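Local coordinates for pullulanase (Bacillus acidopullulyticus, PDB 2WAN), which hydrolyses alpha-1,6-glucosidic linkages in pullulan and at the branch points of starch polysaccharides, probably by the retaining mechanism of the alpha-amylase superfamily, at residues D432-E437 with G772-Q777; I483-L488 with G547-V552; V678-I683 with T728-T733; V766-Q771 with S819-R824. All coordinates share one frame; numbering follows the deposited sequence.

Interaction 1: D432-E437 with G772-Q777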
# COMPACT_ATOMS: atom_id res chain seq x y z
N ASP A 432 14.42 15.20 1.30
CA ASP A 432 14.42 16.47 2.02
C ASP A 432 13.35 16.52 3.12
O ASP A 432 13.26 17.54 3.83
CB ASP A 432 14.20 17.64 1.05
CG ASP A 432 15.33 17.76 0.02
OD1 ASP A 432 16.48 17.42 0.36
OD2 ASP A 432 15.05 18.16 -1.12
N GLU A 433 12.56 15.46 3.27
CA GLU A 433 11.55 15.43 4.34
C GLU A 433 12.09 14.70 5.57
O GLU A 433 12.88 13.78 5.45
CB GLU A 433 10.26 14.76 3.87
CG GLU A 433 9.56 15.55 2.75
CD GLU A 433 8.08 15.29 2.63
OE1 GLU A 433 7.59 14.24 3.11
OE2 GLU A 433 7.39 16.17 2.05
N VAL A 434 11.67 15.16 6.75
CA VAL A 434 11.83 14.39 8.00
C VAL A 434 10.42 14.21 8.53
O VAL A 434 9.78 15.17 9.02
CB VAL A 434 12.72 15.09 9.04
CG1 VAL A 434 12.97 14.11 10.20
CG2 VAL A 434 14.06 15.47 8.42
N ILE A 435 9.93 12.97 8.42
CA ILE A 435 8.51 12.67 8.57
C ILE A 435 8.21 12.25 10.02
O ILE A 435 8.89 11.40 10.58
CB ILE A 435 8.08 11.58 7.55
CG1 ILE A 435 8.30 12.08 6.12
CG2 ILE A 435 6.61 11.23 7.75
CD1 ILE A 435 8.12 10.99 5.03
N TYR A 436 7.17 12.84 10.60
CA TYR A 436 6.81 12.63 12.00
C TYR A 436 5.39 12.08 12.06
O TYR A 436 4.43 12.80 11.77
CB TYR A 436 6.92 13.98 12.71
CG TYR A 436 6.67 14.04 14.21
CD1 TYR A 436 5.40 14.32 14.71
CD2 TYR A 436 7.73 13.92 15.11
CE1 TYR A 436 5.17 14.43 16.08
CE2 TYR A 436 7.52 14.04 16.50
CZ TYR A 436 6.25 14.31 16.97
OH TYR A 436 6.05 14.45 18.33
N GLU A 437 5.25 10.80 12.41
CA GLU A 437 3.92 10.15 12.44
C GLU A 437 3.13 10.52 13.70
O GLU A 437 3.64 10.41 14.82
CB GLU A 437 4.06 8.63 12.36
CG GLU A 437 2.71 7.89 12.24
CD GLU A 437 2.89 6.36 12.19
OE1 GLU A 437 3.77 5.82 12.90
OE2 GLU A 437 2.14 5.70 11.46
N GLY A 772 18.51 8.70 2.13
CA GLY A 772 17.13 8.22 2.07
C GLY A 772 16.17 9.19 2.76
O GLY A 772 16.50 10.37 2.98
N VAL A 773 14.97 8.68 3.05
CA VAL A 773 13.93 9.51 3.66
C VAL A 773 13.72 9.14 5.13
O VAL A 773 13.16 8.09 5.42
CB VAL A 773 12.57 9.39 2.92
CG1 VAL A 773 11.57 10.42 3.50
CG2 VAL A 773 12.75 9.60 1.40
N PRO A 774 14.15 10.01 6.06
CA PRO A 774 14.00 9.61 7.46
C PRO A 774 12.56 9.76 7.98
O PRO A 774 11.92 10.80 7.74
CB PRO A 774 14.93 10.57 8.20
CG PRO A 774 14.95 11.80 7.32
CD PRO A 774 14.95 11.24 5.92
N PHE A 775 12.11 8.78 8.75
CA PHE A 775 10.75 8.76 9.30
C PHE A 775 10.89 8.39 10.76
O PHE A 775 11.74 7.54 11.11
CB PHE A 775 9.95 7.65 8.58
CG PHE A 775 8.63 7.29 9.23
CD1 PHE A 775 7.42 7.78 8.73
CD2 PHE A 775 8.59 6.42 10.33
CE1 PHE A 775 6.20 7.41 9.31
CE2 PHE A 775 7.38 6.06 10.92
CZ PHE A 775 6.18 6.57 10.42
N MET A 776 10.07 9.02 11.61
CA MET A 776 10.04 8.64 13.03
C MET A 776 8.61 8.58 13.53
O MET A 776 7.74 9.36 13.08
CB MET A 776 10.87 9.63 13.88
CG MET A 776 10.34 11.07 13.86
SD MET A 776 11.26 12.24 14.87
CE MET A 776 10.80 11.71 16.52
N GLN A 777 8.36 7.66 14.47
CA GLN A 777 7.08 7.65 15.17
C GLN A 777 7.04 8.85 16.12
O GLN A 777 7.93 9.03 16.95
CB GLN A 777 6.93 6.37 16.01
CG GLN A 777 5.52 6.29 16.65
CD GLN A 777 5.27 5.08 17.54
OE1 GLN A 777 4.13 4.86 17.94
NE2 GLN A 777 6.32 4.31 17.89
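Phe775 lays one side of its ring, from CD1 through CE1 to CZ, against Ile435 and Glu437, which share its side of the sheet. Ring atom CD1 of Phe775 sits 3.7 Å from Ile435 CG2, while CZ of the same ring comes to 3.5 Å from Glu437 CB. The Glu437 chain runs on past the ring with its carboxylate plane turned 70° from it, and its OE1 accepts from the backbone N of His735. Further back on this side, Ile435 CD1 meets Val773 CG1 at 3.8 Å.

On the other face, Met776 is the bump at the rim of Tyr436. Its SD lies at the ring edge, 3.9 Å from Tyr436 CD2, in a Met-aromatic contact, and the bend at chi3 (-72°) brings CE back against CD2 and CE2. The phenol OH bonds to Glu781. Two residues earlier on this face the side chains of Val434 and Pro774 cross at about a right angle, Val434 CG2 lying 3.9 Å from CG of the proline. Proline CD of that residue rests 3.3 Å from Glu433 O, where an ordinary residue would carry an N-H, and the backbone pairing begins with the next polar atom: Pro774 O takes Ile435 N, Ile435 O takes Met776 N, and Met776 O takes Glu437 N at 3.0 Å.

This parallel pair joins the first and last strands of the (beta/alpha)8 barrel and so closes it. Ile435 and Phe775 face the interior, beside Gln487 of strand 485-488 and the edge-to-face partner Phe679; Val434, Pro774 and Met776 face outward, against helices 753-769 and 811-826.

Interaction 2: I483-L488 with G547-V552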
# COMPACT_ATOMS: atom_id res chain seq x y z
N ILE A 483 11.19 18.80 12.59
CA ILE A 483 10.61 17.92 11.56
C ILE A 483 9.95 18.74 10.46
O ILE A 483 9.53 19.88 10.69
CB ILE A 483 9.65 16.83 12.14
CG1 ILE A 483 8.43 17.44 12.88
CG2 ILE A 483 10.45 15.88 13.12
CD1 ILE A 483 7.21 17.80 11.95
N THR A 484 9.92 18.20 9.25
CA THR A 484 9.43 18.96 8.10
C THR A 484 7.99 18.63 7.72
O THR A 484 7.35 19.41 7.01
CB THR A 484 10.27 18.71 6.82
OG1 THR A 484 10.06 17.36 6.37
CG2 THR A 484 11.76 18.92 7.09
N THR A 485 7.51 17.46 8.14
CA THR A 485 6.28 16.91 7.59
C THR A 485 5.62 16.05 8.65
O THR A 485 6.27 15.19 9.26
CB THR A 485 6.56 16.04 6.32
OG1 THR A 485 7.48 16.72 5.46
CG2 THR A 485 5.28 15.75 5.56
N VAL A 486 4.33 16.31 8.90
CA VAL A 486 3.53 15.45 9.80
C VAL A 486 2.79 14.42 8.96
O VAL A 486 2.09 14.78 8.01
CB VAL A 486 2.54 16.29 10.65
CG1 VAL A 486 1.58 15.37 11.43
CG2 VAL A 486 3.29 17.16 11.63
N GLN A 487 2.96 13.14 9.29
CA GLN A 487 2.13 12.11 8.68
C GLN A 487 1.00 11.79 9.65
O GLN A 487 1.23 11.27 10.74
CB GLN A 487 2.94 10.85 8.36
CG GLN A 487 2.11 9.65 7.82
CD GLN A 487 2.96 8.40 7.70
OE1 GLN A 487 3.97 8.40 7.00
NE2 GLN A 487 2.58 7.35 8.41
N LEU A 488 -0.23 12.13 9.25
CA LEU A 488 -1.39 11.89 10.12
C LEU A 488 -1.92 10.47 9.97
O LEU A 488 -2.13 10.02 8.84
CB LEU A 488 -2.53 12.86 9.77
CG LEU A 488 -2.30 14.36 9.98
CD1 LEU A 488 -3.51 15.11 9.42
CD2 LEU A 488 -2.10 14.66 11.45
N GLY A 547 4.69 20.27 6.29
CA GLY A 547 3.78 19.60 5.37
C GLY A 547 2.90 18.58 6.04
O GLY A 547 3.13 18.20 7.19
N VAL A 548 1.88 18.12 5.31
CA VAL A 548 0.97 17.08 5.82
C VAL A 548 0.85 15.93 4.82
O VAL A 548 0.41 16.12 3.68
CB VAL A 548 -0.45 17.64 6.06
CG1 VAL A 548 -1.42 16.51 6.51
CG2 VAL A 548 -0.41 18.75 7.11
N ASN A 549 1.24 14.74 5.27
CA ASN A 549 1.05 13.51 4.51
C ASN A 549 -0.08 12.71 5.15
O ASN A 549 -0.06 12.45 6.35
CB ASN A 549 2.33 12.65 4.51
CG ASN A 549 3.49 13.29 3.76
OD1 ASN A 549 3.32 14.29 3.05
ND2 ASN A 549 4.69 12.73 3.92
N MET A 550 -1.07 12.30 4.36
CA MET A 550 -2.15 11.48 4.91
C MET A 550 -1.87 9.99 4.82
O MET A 550 -1.62 9.48 3.74
CB MET A 550 -3.47 11.80 4.19
CG MET A 550 -4.12 13.10 4.67
SD MET A 550 -5.59 13.53 3.67
CE MET A 550 -6.68 12.12 3.97
N ASP A 551 -1.96 9.30 5.96
CA ASP A 551 -2.09 7.82 5.96
C ASP A 551 -3.45 7.49 5.34
O ASP A 551 -4.48 7.97 5.82
CB ASP A 551 -2.01 7.33 7.40
CG ASP A 551 -1.87 5.83 7.54
OD1 ASP A 551 -2.22 5.07 6.61
OD2 ASP A 551 -1.39 5.40 8.61
N VAL A 552 -3.46 6.71 4.26
CA VAL A 552 -4.72 6.35 3.56
C VAL A 552 -4.83 4.84 3.35
O VAL A 552 -3.82 4.16 3.13
CB VAL A 552 -4.86 7.11 2.20
CG1 VAL A 552 -5.09 8.63 2.44
CG2 VAL A 552 -3.60 6.91 1.34
O HOH W 1 0.32 7.01 9.94
O HOH W 2 -4.76 10.53 7.22
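The amide of Asn549 carries the methyl of Thr485 over one face, with Thr485 CG2 3.5 Å from its CG and equally far from OD1 and ND2. At the nitrogen end, ND2 bonds to Tyr649 OH and weakly to Glu433 OE1. That same Tyr649 hydroxyl bonds to OE1 of the second amide, Gln487, whose chain is extended beyond CG, with CG anti to the backbone N (chi1 175°). Gln487 NE2 donates a hydrogen bond to a water at 2.8 Å, and this water donates on to Asp551 OD2 at 2.7 Å, bridging amide and carboxylate, which are too far apart to bond directly. Tyr509 OH and the salt bridge from OD1 to Arg620 hold the carboxylate further.

Beneath these groups five bonds zip the strands together in parallel: Thr484 O with Gly547 N, Val486 N with Gly547 O, Val486 O with Asn549 N, Leu488 N with Asn549 O, and Leu488 O with Asp551 N.

Thr485, Gln487 and Asn549 look into the barrel. On the outer face Leu488 CD1 packs 3.8 Å from Val548 CG1, and helix 529-543, which links the two strands in a beta-alpha-beta crossover, covers this layer with Leu537 and Leu541; strands 435-438 and 618-621 flank the pair.

Interaction 3: V678-I683 with T728-T733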
# COMPACT_ATOMS: atom_id res chain seq x y z
N VAL A 678 9.22 3.05 -0.27
CA VAL A 678 8.72 1.94 0.56
C VAL A 678 9.37 1.95 1.93
O VAL A 678 10.55 2.25 2.06
CB VAL A 678 8.92 0.55 -0.12
CG1 VAL A 678 8.08 0.46 -1.38
CG2 VAL A 678 10.42 0.28 -0.43
N PHE A 679 8.60 1.63 2.96
CA PHE A 679 9.14 1.49 4.30
C PHE A 679 10.20 0.40 4.29
O PHE A 679 9.98 -0.70 3.76
CB PHE A 679 8.04 1.14 5.30
CG PHE A 679 7.25 2.32 5.74
CD1 PHE A 679 7.80 3.21 6.68
CD2 PHE A 679 6.00 2.58 5.20
CE1 PHE A 679 7.09 4.36 7.10
CE2 PHE A 679 5.28 3.71 5.63
CZ PHE A 679 5.81 4.58 6.58
N ASN A 680 11.34 0.72 4.87
CA ASN A 680 12.51 -0.14 4.82
C ASN A 680 12.60 -1.02 6.06
O ASN A 680 13.23 -0.66 7.04
CB ASN A 680 13.77 0.72 4.62
CG ASN A 680 15.02 -0.12 4.41
OD1 ASN A 680 15.00 -1.33 4.60
ND2 ASN A 680 16.13 0.53 4.04
N ASP A 681 11.94 -2.17 6.01
CA ASP A 681 12.03 -3.09 7.14
C ASP A 681 13.41 -3.74 7.28
O ASP A 681 13.73 -4.27 8.35
CB ASP A 681 10.88 -4.11 7.16
CG ASP A 681 10.76 -4.94 5.88
OD1 ASP A 681 11.18 -4.50 4.79
OD2 ASP A 681 10.21 -6.06 5.98
N ASN A 682 14.25 -3.68 6.23
CA ASN A 682 15.62 -4.20 6.36
C ASN A 682 16.46 -3.37 7.34
O ASN A 682 17.11 -3.93 8.24
CB ASN A 682 16.34 -4.28 5.01
CG ASN A 682 15.74 -5.33 4.07
OD1 ASN A 682 14.92 -6.16 4.48
ND2 ASN A 682 16.17 -5.29 2.81
N ILE A 683 16.46 -2.05 7.17
CA ILE A 683 17.21 -1.21 8.12
C ILE A 683 16.57 -1.25 9.54
O ILE A 683 17.28 -1.27 10.54
CB ILE A 683 17.44 0.23 7.57
CG1 ILE A 683 18.62 0.91 8.30
CG2 ILE A 683 16.13 1.07 7.61
CD1 ILE A 683 18.84 2.42 7.91
N THR A 728 13.50 4.81 -0.45
CA THR A 728 13.53 4.16 0.85
C THR A 728 13.10 5.11 1.96
O THR A 728 13.67 6.21 2.12
CB THR A 728 14.92 3.51 1.19
OG1 THR A 728 14.86 2.92 2.50
CG2 THR A 728 16.08 4.55 1.16
N ILE A 729 12.11 4.67 2.72
CA ILE A 729 11.70 5.34 3.97
C ILE A 729 12.39 4.62 5.13
O ILE A 729 12.00 3.52 5.52
CB ILE A 729 10.17 5.34 4.16
CG1 ILE A 729 9.43 5.68 2.85
CG2 ILE A 729 9.76 6.30 5.35
CD1 ILE A 729 9.78 7.08 2.25
N ASN A 730 13.43 5.26 5.68
CA ASN A 730 14.24 4.65 6.73
C ASN A 730 13.58 4.89 8.07
O ASN A 730 13.13 6.00 8.37
CB ASN A 730 15.64 5.29 6.73
CG ASN A 730 16.40 5.01 5.45
OD1 ASN A 730 16.27 3.93 4.86
ND2 ASN A 730 17.22 5.96 5.03
N TYR A 731 13.52 3.84 8.90
CA TYR A 731 12.86 3.99 10.20
C TYR A 731 13.26 2.85 11.12
O TYR A 731 13.81 1.82 10.66
CB TYR A 731 11.32 4.06 10.06
CG TYR A 731 10.63 2.73 9.77
CD1 TYR A 731 10.95 1.97 8.65
CD2 TYR A 731 9.65 2.24 10.64
CE1 TYR A 731 10.30 0.73 8.40
CE2 TYR A 731 8.99 1.02 10.39
CZ TYR A 731 9.33 0.28 9.27
OH TYR A 731 8.68 -0.92 9.03
N VAL A 732 12.97 3.06 12.40
CA VAL A 732 13.15 2.03 13.42
C VAL A 732 11.83 1.67 14.13
O VAL A 732 11.65 0.51 14.52
CB VAL A 732 14.30 2.40 14.40
CG1 VAL A 732 13.95 3.62 15.22
CG2 VAL A 732 14.64 1.19 15.34
N THR A 733 10.91 2.62 14.28
CA THR A 733 9.58 2.29 14.82
C THR A 733 8.48 3.07 14.11
O THR A 733 8.76 4.02 13.38
CB THR A 733 9.46 2.61 16.34
OG1 THR A 733 9.68 4.00 16.57
CG2 THR A 733 10.48 1.78 17.17
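Phe679 brings the edge of its ring over Tyr731, with Phe679 CD1 3.8 Å above one face of the phenol and offset toward the rim. This T-shaped pair, centroids 5.2 Å apart and planes at 69°, belongs to two neighbouring parallel strands of the (beta/alpha)8 barrel, 677-679 and 728-730, and the residues that follow them. CE1 of Phe679 also touches Ile729 CG2 at 3.7 Å, and both side chains turn into the barrel, where Phe775 meets them.

Two backbone bonds join the strands, Ile729 N to Val678 O and Asn680 N to Ile729 O. Next comes a switch from strand to helix: Asn680 is the N-cap of helix 681-688. Its CG stands anti to the backbone N (chi1 -174°), and OD1 accepts from Ile683 N at 3.0 Å, the donor lying well above the carbonyl plane of the amide. The other branch, ND2, points at Thr728 OG1, 3.1 Å away, in a weak bond. That hydroxyl in turn donates to Asn730 OD1 at 2.9 Å, while Asn730 ND2 bonds to Gln771 O, so a chain of polar groups runs from the helix start across the strand. An alanine at Asn680 would probably leave Ile683 N without its cap and Thr728 OG1 without that weak donor, letting the first turn of the helix fray.

Tyr731 is held at its outer end by Arg684, which bonds to OH, and its CE1 lies 3.5 Å from Asn680 O. Its backbone N, by contrast, is buried here and meets no hydrogen-bond partner in the model.

Interaction 4: V766-Q771 with S819-R824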
# COMPACT_ATOMS: atom_id res chain seq x y z
N VAL A 766 21.20 6.89 13.38
CA VAL A 766 21.37 6.19 12.11
C VAL A 766 20.29 6.63 11.11
O VAL A 766 20.59 6.96 9.97
CB VAL A 766 21.38 4.64 12.27
CG1 VAL A 766 21.54 3.95 10.90
CG2 VAL A 766 22.54 4.20 13.20
N VAL A 767 19.03 6.62 11.55
CA VAL A 767 17.94 7.05 10.68
C VAL A 767 18.17 8.48 10.15
O VAL A 767 18.03 8.75 8.94
CB VAL A 767 16.56 6.92 11.36
CG1 VAL A 767 15.45 7.56 10.47
CG2 VAL A 767 16.24 5.46 11.64
N PHE A 768 18.58 9.39 11.03
CA PHE A 768 18.72 10.80 10.66
C PHE A 768 19.97 11.11 9.83
O PHE A 768 20.05 12.17 9.18
CB PHE A 768 18.71 11.70 11.90
CG PHE A 768 17.41 11.65 12.70
CD1 PHE A 768 16.17 11.64 12.05
CD2 PHE A 768 17.45 11.65 14.08
CE1 PHE A 768 14.97 11.63 12.80
CE2 PHE A 768 16.28 11.63 14.85
CZ PHE A 768 15.04 11.64 14.20
N THR A 769 20.96 10.21 9.85
CA THR A 769 22.22 10.48 9.13
C THR A 769 22.45 9.59 7.90
O THR A 769 23.48 9.74 7.22
CB THR A 769 23.47 10.44 10.06
OG1 THR A 769 23.52 9.19 10.76
CG2 THR A 769 23.41 11.59 11.06
N SER A 770 21.50 8.69 7.63
CA SER A 770 21.55 7.80 6.46
C SER A 770 20.98 8.51 5.23
O SER A 770 20.05 9.33 5.34
CB SER A 770 20.74 6.53 6.72
OG SER A 770 21.42 5.69 7.65
N GLN A 771 21.51 8.18 4.06
CA GLN A 771 20.86 8.61 2.81
C GLN A 771 19.47 7.98 2.71
O GLN A 771 19.27 6.84 3.15
CB GLN A 771 21.70 8.22 1.58
CG GLN A 771 23.15 8.72 1.62
CD GLN A 771 23.25 10.24 1.59
OE1 GLN A 771 22.56 10.90 0.81
NE2 GLN A 771 24.12 10.80 2.42
N SER A 819 18.66 18.31 17.74
CA SER A 819 19.98 18.70 17.23
C SER A 819 20.37 17.88 16.00
O SER A 819 20.94 18.43 15.05
CB SER A 819 21.05 18.56 18.33
OG SER A 819 20.86 19.53 19.35
N MET A 820 20.06 16.58 16.02
CA MET A 820 20.28 15.69 14.87
C MET A 820 19.44 16.08 13.67
O MET A 820 19.93 16.09 12.54
CB MET A 820 19.98 14.23 15.23
CG MET A 820 21.17 13.49 15.78
SD MET A 820 22.51 13.17 14.58
CE MET A 820 23.60 12.32 15.74
N ILE A 821 18.17 16.39 13.93
CA ILE A 821 17.26 16.75 12.84
C ILE A 821 17.70 18.07 12.20
O ILE A 821 17.80 18.16 10.97
CB ILE A 821 15.81 16.80 13.34
CG1 ILE A 821 15.33 15.38 13.63
CG2 ILE A 821 14.87 17.49 12.30
CD1 ILE A 821 14.15 15.32 14.61
N HIS A 822 18.01 19.07 13.02
CA HIS A 822 18.48 20.36 12.48
C HIS A 822 19.79 20.24 11.71
O HIS A 822 19.97 20.90 10.69
CB HIS A 822 18.60 21.40 13.60
CG HIS A 822 17.27 21.84 14.15
ND1 HIS A 822 16.65 23.00 13.75
CD2 HIS A 822 16.45 21.27 15.05
CE1 HIS A 822 15.51 23.14 14.40
NE2 HIS A 822 15.36 22.09 15.19
N LEU A 823 20.70 19.39 12.19
CA LEU A 823 21.94 19.13 11.44
C LEU A 823 21.66 18.60 10.02
O LEU A 823 22.20 19.13 9.04
CB LEU A 823 22.84 18.16 12.22
CG LEU A 823 24.22 17.92 11.55
CD1 LEU A 823 25.16 19.09 11.81
CD2 LEU A 823 24.81 16.64 12.10
N ARG A 824 20.83 17.57 9.91
CA ARG A 824 20.41 17.05 8.60
C ARG A 824 19.76 18.15 7.74
O ARG A 824 20.07 18.25 6.53
CB ARG A 824 19.44 15.87 8.75
CG ARG A 824 19.20 15.16 7.42
CD ARG A 824 18.03 14.16 7.49
NE ARG A 824 17.80 13.51 6.19
CZ ARG A 824 18.50 12.47 5.71
NH1 ARG A 824 19.52 11.96 6.39
NH2 ARG A 824 18.20 11.96 4.52
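Ile821 sets its CG1 squarely over the centre of the Phe768 ring, 3.9 Å from the centroid and 13° off the ring normal, a CH-pi contact. CD1 of Ile821 reaches on to Phe768 CZ, while Met820 brings its CB to 3.8 Å from Phe768 CD2. The Met820 chain bends at chi2, and its SD comes to 4.0 Å from Thr769 CG2.

The polar half belongs to Arg824. Its chain, extended from CG to NE, passes close by Phe768 O, and at its end NH1 bonds to two carbonyls, Phe768 O at 2.8 Å and Ser770 O at 2.9 Å; NH2 adds a weak bond to Ser770 O. Both NH1 bonds come from above the carbonyl planes. The positive charge thus sits at the C-terminal end of helix 753-769, where it would be expected to suit the helix dipole. A leucine in place of Arg824 would probably leave Phe768 O and Ser770 O without these donors and the helix end without its charge.

Second-shell groups fix these partners. Val766 O accepts Thr769 N and Ser770 OG from opposite faces of its plane, which pins the turn that presents the two carbonyls. Thr769 OG1 bonds to Tyr872 OH, Phe830 touches both Thr769 and Arg824, and Met820 leans on Ile918. Strands 868-873 and 915-920, which carry Tyr872 and Ile918, belong to the C-terminal beta sheet, and the helices 753-769 and 811-826 packed here are neighbours in the outer helical layer of the (beta/alpha)8 barrel.

Overall arrangement
Three contacts share the closed eight-stranded barrel. Interactions 1 and 2 have centres about 9 Å apart and meet through strands 435-438 and 485-488, where Tyr436 N lies 2.9 Å from Thr485 O. Interaction 3 borders interaction 1 on the other side, centres about 10 Å apart, with Asn730 N 2.9 Å from Val773 O. Interaction 4 backs the closing strand from outside, its centre again about 10 Å from that of interaction 1, and Arg824 NH2 comes within 2.8 Å of Gly772 O. The centres of interactions 2 and 4 are about 18 Å apart. As in other alpha-amylase family barrels, the active site is probably at the C-terminal ends of these strands.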